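Local coordinates for protein beta-hydroxyacid dehydrogenase, 3-hydroxyisobutyrate dehydrogenase (Saccharomonospora xinjiangensis XJ-54, PDB 6GRL) that probably reduces imines with NADPH, as an S-selective imine reductase of the 3-hydroxyisobutyrate dehydrogenase-related family linked to reductive amination, at residues A[244-258]-A[282-296]. Numbering follows the deposited sequence.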
# COMPACT_ATOMS: atom_id res chain seq x y z
N TYR A 244 -10.74 11.14 24.84
CA TYR A 244 -9.53 10.44 25.23
C TYR A 244 -9.66 9.92 26.65
O TYR A 244 -10.10 10.65 27.55
CB TYR A 244 -8.30 11.35 25.12
CG TYR A 244 -8.00 11.79 23.70
CD1 TYR A 244 -7.63 10.86 22.73
CD2 TYR A 244 -8.07 13.12 23.34
CE1 TYR A 244 -7.35 11.26 21.44
CE2 TYR A 244 -7.79 13.53 22.04
CZ TYR A 244 -7.43 12.59 21.10
OH TYR A 244 -7.15 12.99 19.81
N GLY A 245 -9.29 8.65 26.85
CA GLY A 245 -9.33 8.04 28.16
C GLY A 245 -8.10 7.20 28.42
O GLY A 245 -7.27 6.99 27.53
N PRO A 246 -7.96 6.70 29.65
CA PRO A 246 -6.78 5.89 29.98
C PRO A 246 -6.79 4.53 29.29
O PRO A 246 -7.27 3.54 29.85
CB PRO A 246 -6.88 5.74 31.51
CG PRO A 246 -8.33 5.89 31.81
CD PRO A 246 -8.87 6.87 30.80
N ASP A 247 -6.26 4.48 28.06
CA ASP A 247 -6.25 3.24 27.30
C ASP A 247 -5.35 2.20 27.95
O ASP A 247 -5.81 1.13 28.38
CB ASP A 247 -5.83 3.51 25.85
CG ASP A 247 -4.76 4.58 25.75
OD1 ASP A 247 -3.87 4.63 26.62
OD2 ASP A 247 -4.81 5.37 24.78
N LEU A 248 -4.05 2.49 28.03
CA LEU A 248 -3.09 1.64 28.74
C LEU A 248 -2.78 2.20 30.12
O LEU A 248 -1.61 2.25 30.53
CB LEU A 248 -1.81 1.49 27.92
CG LEU A 248 -1.98 0.99 26.48
CD1 LEU A 248 -0.63 0.97 25.78
CD2 LEU A 248 -2.62 -0.39 26.45
N GLY A 249 -3.80 2.63 30.84
CA GLY A 249 -3.63 3.36 32.08
C GLY A 249 -3.50 4.85 31.84
O GLY A 249 -3.38 5.33 30.71
N SER A 250 -3.55 5.60 32.93
CA SER A 250 -3.39 7.04 32.84
C SER A 250 -1.99 7.40 32.35
O SER A 250 -1.04 6.63 32.51
CB SER A 250 -3.65 7.70 34.20
OG SER A 250 -2.59 7.42 35.11
N LEU A 251 -1.88 8.57 31.74
CA LEU A 251 -0.58 9.01 31.23
C LEU A 251 0.43 9.17 32.36
O LEU A 251 1.64 9.01 32.13
CB LEU A 251 -0.73 10.31 30.45
CG LEU A 251 -1.22 10.13 29.02
CD1 LEU A 251 -1.50 11.47 28.37
CD2 LEU A 251 -0.21 9.34 28.20
N ARG A 252 -0.03 9.50 33.57
CA ARG A 252 0.88 9.59 34.70
C ARG A 252 1.52 8.24 35.01
O ARG A 252 2.72 8.16 35.29
CB ARG A 252 0.14 10.13 35.93
CG ARG A 252 -0.02 11.64 35.94
CD ARG A 252 -0.81 12.09 37.16
NE ARG A 252 -2.16 12.52 36.80
CZ ARG A 252 -2.49 13.75 36.43
NH1 ARG A 252 -1.56 14.70 36.38
NH2 ARG A 252 -3.74 14.05 36.12
N VAL A 253 0.73 7.17 34.94
CA VAL A 253 1.27 5.83 35.18
C VAL A 253 2.19 5.42 34.04
O VAL A 253 3.26 4.85 34.27
CB VAL A 253 0.11 4.83 35.37
CG1 VAL A 253 0.64 3.40 35.35
CG2 VAL A 253 -0.63 5.11 36.66
N GLN A 254 1.81 5.72 32.80
CA GLN A 254 2.63 5.32 31.66
C GLN A 254 3.95 6.08 31.63
O GLN A 254 4.98 5.52 31.27
CB GLN A 254 1.86 5.53 30.35
CG GLN A 254 0.47 4.92 30.33
CD GLN A 254 -0.13 4.88 28.93
OE1 GLN A 254 0.59 4.86 27.93
NE2 GLN A 254 -1.45 4.88 28.85
N ALA A 255 3.93 7.36 32.00
CA ALA A 255 5.15 8.16 31.96
C ALA A 255 6.19 7.64 32.94
O ALA A 255 7.38 7.56 32.61
CB ALA A 255 4.83 9.63 32.25
N ALA A 256 5.76 7.27 34.15
CA ALA A 256 6.69 6.68 35.11
C ALA A 256 7.24 5.36 34.59
O ALA A 256 8.41 5.03 34.82
CB ALA A 256 5.99 6.48 36.46
N LEU A 257 6.41 4.59 33.88
CA LEU A 257 6.89 3.35 33.28
C LEU A 257 7.88 3.61 32.16
O LEU A 257 8.83 2.84 31.97
CB LEU A 257 5.70 2.53 32.76
CG LEU A 257 6.02 1.22 32.03
CD1 LEU A 257 6.81 0.28 32.92
CD2 LEU A 257 4.74 0.56 31.54
N MET A 258 7.70 4.70 31.41
CA MET A 258 8.62 5.03 30.33
C MET A 258 10.02 5.32 30.86
O MET A 258 11.02 4.88 30.28
CB MET A 258 8.10 6.22 29.53
CG MET A 258 6.85 5.93 28.71
SD MET A 258 7.04 4.52 27.60
CE MET A 258 8.38 5.09 26.56
N MET A 282 4.54 12.38 26.66
CA MET A 282 3.71 12.11 27.83
C MET A 282 3.87 13.19 28.89
O MET A 282 2.89 13.66 29.47
CB MET A 282 4.07 10.74 28.42
CG MET A 282 3.57 9.57 27.61
SD MET A 282 4.08 8.02 28.37
CE MET A 282 3.26 6.84 27.30
N ASP A 283 5.12 13.61 29.15
CA ASP A 283 5.35 14.63 30.16
C ASP A 283 4.70 15.95 29.77
O ASP A 283 4.18 16.67 30.63
CB ASP A 283 6.85 14.83 30.38
CG ASP A 283 7.50 13.65 31.09
OD1 ASP A 283 6.76 12.82 31.66
OD2 ASP A 283 8.74 13.56 31.08
N GLN A 284 4.71 16.28 28.48
CA GLN A 284 4.07 17.52 28.03
C GLN A 284 2.56 17.45 28.18
O GLN A 284 1.93 18.41 28.65
CB GLN A 284 4.46 17.82 26.58
CG GLN A 284 3.92 19.13 26.06
CD GLN A 284 4.42 20.33 26.84
OE1 GLN A 284 5.61 20.41 27.17
NE2 GLN A 284 3.53 21.26 27.14
N ARG A 285 1.95 16.32 27.80
CA ARG A 285 0.51 16.18 27.92
C ARG A 285 0.07 16.19 29.38
O ARG A 285 -1.00 16.72 29.71
CB ARG A 285 0.05 14.90 27.23
CG ARG A 285 -1.46 14.77 27.10
CD ARG A 285 -2.02 15.68 26.02
NE ARG A 285 -3.45 15.47 25.82
CZ ARG A 285 -4.23 16.26 25.10
NH1 ARG A 285 -3.72 17.34 24.51
NH2 ARG A 285 -5.52 15.99 24.98
N ILE A 286 0.89 15.62 30.27
CA ILE A 286 0.59 15.69 31.70
C ILE A 286 0.72 17.12 32.20
O ILE A 286 -0.12 17.60 32.97
CB ILE A 286 1.50 14.73 32.48
CG1 ILE A 286 1.13 13.27 32.17
CG2 ILE A 286 1.42 15.00 33.97
CD1 ILE A 286 2.21 12.29 32.55
N ALA A 287 1.77 17.83 31.77
CA ALA A 287 1.94 19.21 32.18
C ALA A 287 0.83 20.11 31.65
O ALA A 287 0.53 21.14 32.26
CB ALA A 287 3.31 19.73 31.72
N ASP A 288 0.21 19.73 30.54
CA ASP A 288 -0.90 20.48 29.97
C ASP A 288 -2.22 20.23 30.69
O ASP A 288 -3.24 20.80 30.28
CB ASP A 288 -1.05 20.16 28.48
CG ASP A 288 0.12 20.66 27.65
OD1 ASP A 288 0.81 21.60 28.11
OD2 ASP A 288 0.34 20.12 26.55
N GLY A 289 -2.23 19.40 31.72
CA GLY A 289 -3.44 19.14 32.48
C GLY A 289 -4.26 17.96 32.02
O GLY A 289 -5.43 17.86 32.39
N HIS A 290 -3.69 17.07 31.21
CA HIS A 290 -4.40 15.91 30.69
C HIS A 290 -3.74 14.62 31.15
O HIS A 290 -3.67 13.63 30.40
CB HIS A 290 -4.49 15.96 29.17
CG HIS A 290 -5.13 17.21 28.64
ND1 HIS A 290 -6.47 17.50 28.85
CD2 HIS A 290 -4.64 18.24 27.92
CE1 HIS A 290 -6.76 18.65 28.28
NE2 HIS A 290 -5.67 19.12 27.70
N GLY A 291 -3.25 14.60 32.39
CA GLY A 291 -2.59 13.42 32.91
C GLY A 291 -3.50 12.22 33.07
O GLY A 291 -3.01 11.09 33.12
N GLY A 292 -4.81 12.44 33.16
CA GLY A 292 -5.75 11.35 33.28
C GLY A 292 -6.14 10.69 31.97
O GLY A 292 -6.83 9.67 31.99
N GLN A 293 -5.70 11.24 30.84
CA GLN A 293 -6.01 10.68 29.54
C GLN A 293 -5.02 9.55 29.23
O GLN A 293 -4.28 9.08 30.10
CB GLN A 293 -6.01 11.77 28.48
CG GLN A 293 -7.17 12.75 28.61
CD GLN A 293 -7.11 13.89 27.61
OE1 GLN A 293 -6.11 14.05 26.90
NE2 GLN A 293 -8.16 14.69 27.56
N GLY A 294 -5.00 9.10 27.98
CA GLY A 294 -4.17 7.96 27.62
C GLY A 294 -3.20 8.21 26.48
O GLY A 294 -2.92 9.37 26.14
N PHE A 295 -2.69 7.13 25.89
CA PHE A 295 -1.66 7.26 24.86
C PHE A 295 -2.21 7.92 23.60
O PHE A 295 -1.50 8.71 22.96
CB PHE A 295 -1.09 5.88 24.53
CG PHE A 295 0.06 5.93 23.56
CD1 PHE A 295 1.36 6.09 24.03
CD2 PHE A 295 -0.15 5.84 22.20
CE1 PHE A 295 2.42 6.14 23.15
CE2 PHE A 295 0.91 5.90 21.32
CZ PHE A 295 2.20 6.04 21.79
N SER A 296 -3.45 7.61 23.23
CA SER A 296 -4.00 8.16 21.99
C SER A 296 -4.08 9.68 22.03
O SER A 296 -4.04 10.33 20.97
CB SER A 296 -5.38 7.56 21.72
OG SER A 296 -6.29 7.89 22.75
O HOH W 1 -6.32 8.78 25.40
O HOH W 2 -7.34 5.44 23.30
O HOH W 3 -2.29 16.42 34.45
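Asp247, in the loop before helix 251-267, meets the backbone of Phe295 and Ser296 with both carboxylate oxygens, each through its syn lone pair: OD1 accepts from Phe295 N at 2.9 Å, nearly straight at 171°, and OD2 from Ser296 N at 3.0 Å. With chi1 at 37°, CG stands between backbone N and carbonyl carbon, which directs the carboxylate at these two amides, while the anti lone pair of OD1 takes Leu248 N. With an alanine here, the amides of Phe295 and Ser296 would probably lose their acceptors and the 244-250 loop one of its ties to the chain beyond Gly294. Two weak backbone bonds run the other way, from Leu251 N to Gln293 O and from Arg252 N to Gly291 O.

The weak pair joins the start of helix 251-267, N-capped by Ser250, to the loop after the Schellman motif at Gly289, which ends helix 273-287. The two helices form an antiparallel hairpin in the reductive aminase-like C-terminal domain; the axes of 251-258 and 282-287 approach to 9.5 Å, with 149° between their N-to-C directions.

Apolar side chains meet between them. Met282, extended beyond CG, is a knob among Leu251, Gln254, Ala255 and Met258; its SD lies 3.5 Å from Met258 CG. Ile286 CD1 reaches Ala255 CB at 3.7 Å, and Leu251 CD1 rests on Arg285 CG (3.5 Å).

Among the flat groups, Arg285 grips Gln293 OE1 side-on with NE and NH2. The Tyr244 ring, its OH bonded to Glu300, meets Ser296 OG edge-on at CD1 (3.3 Å).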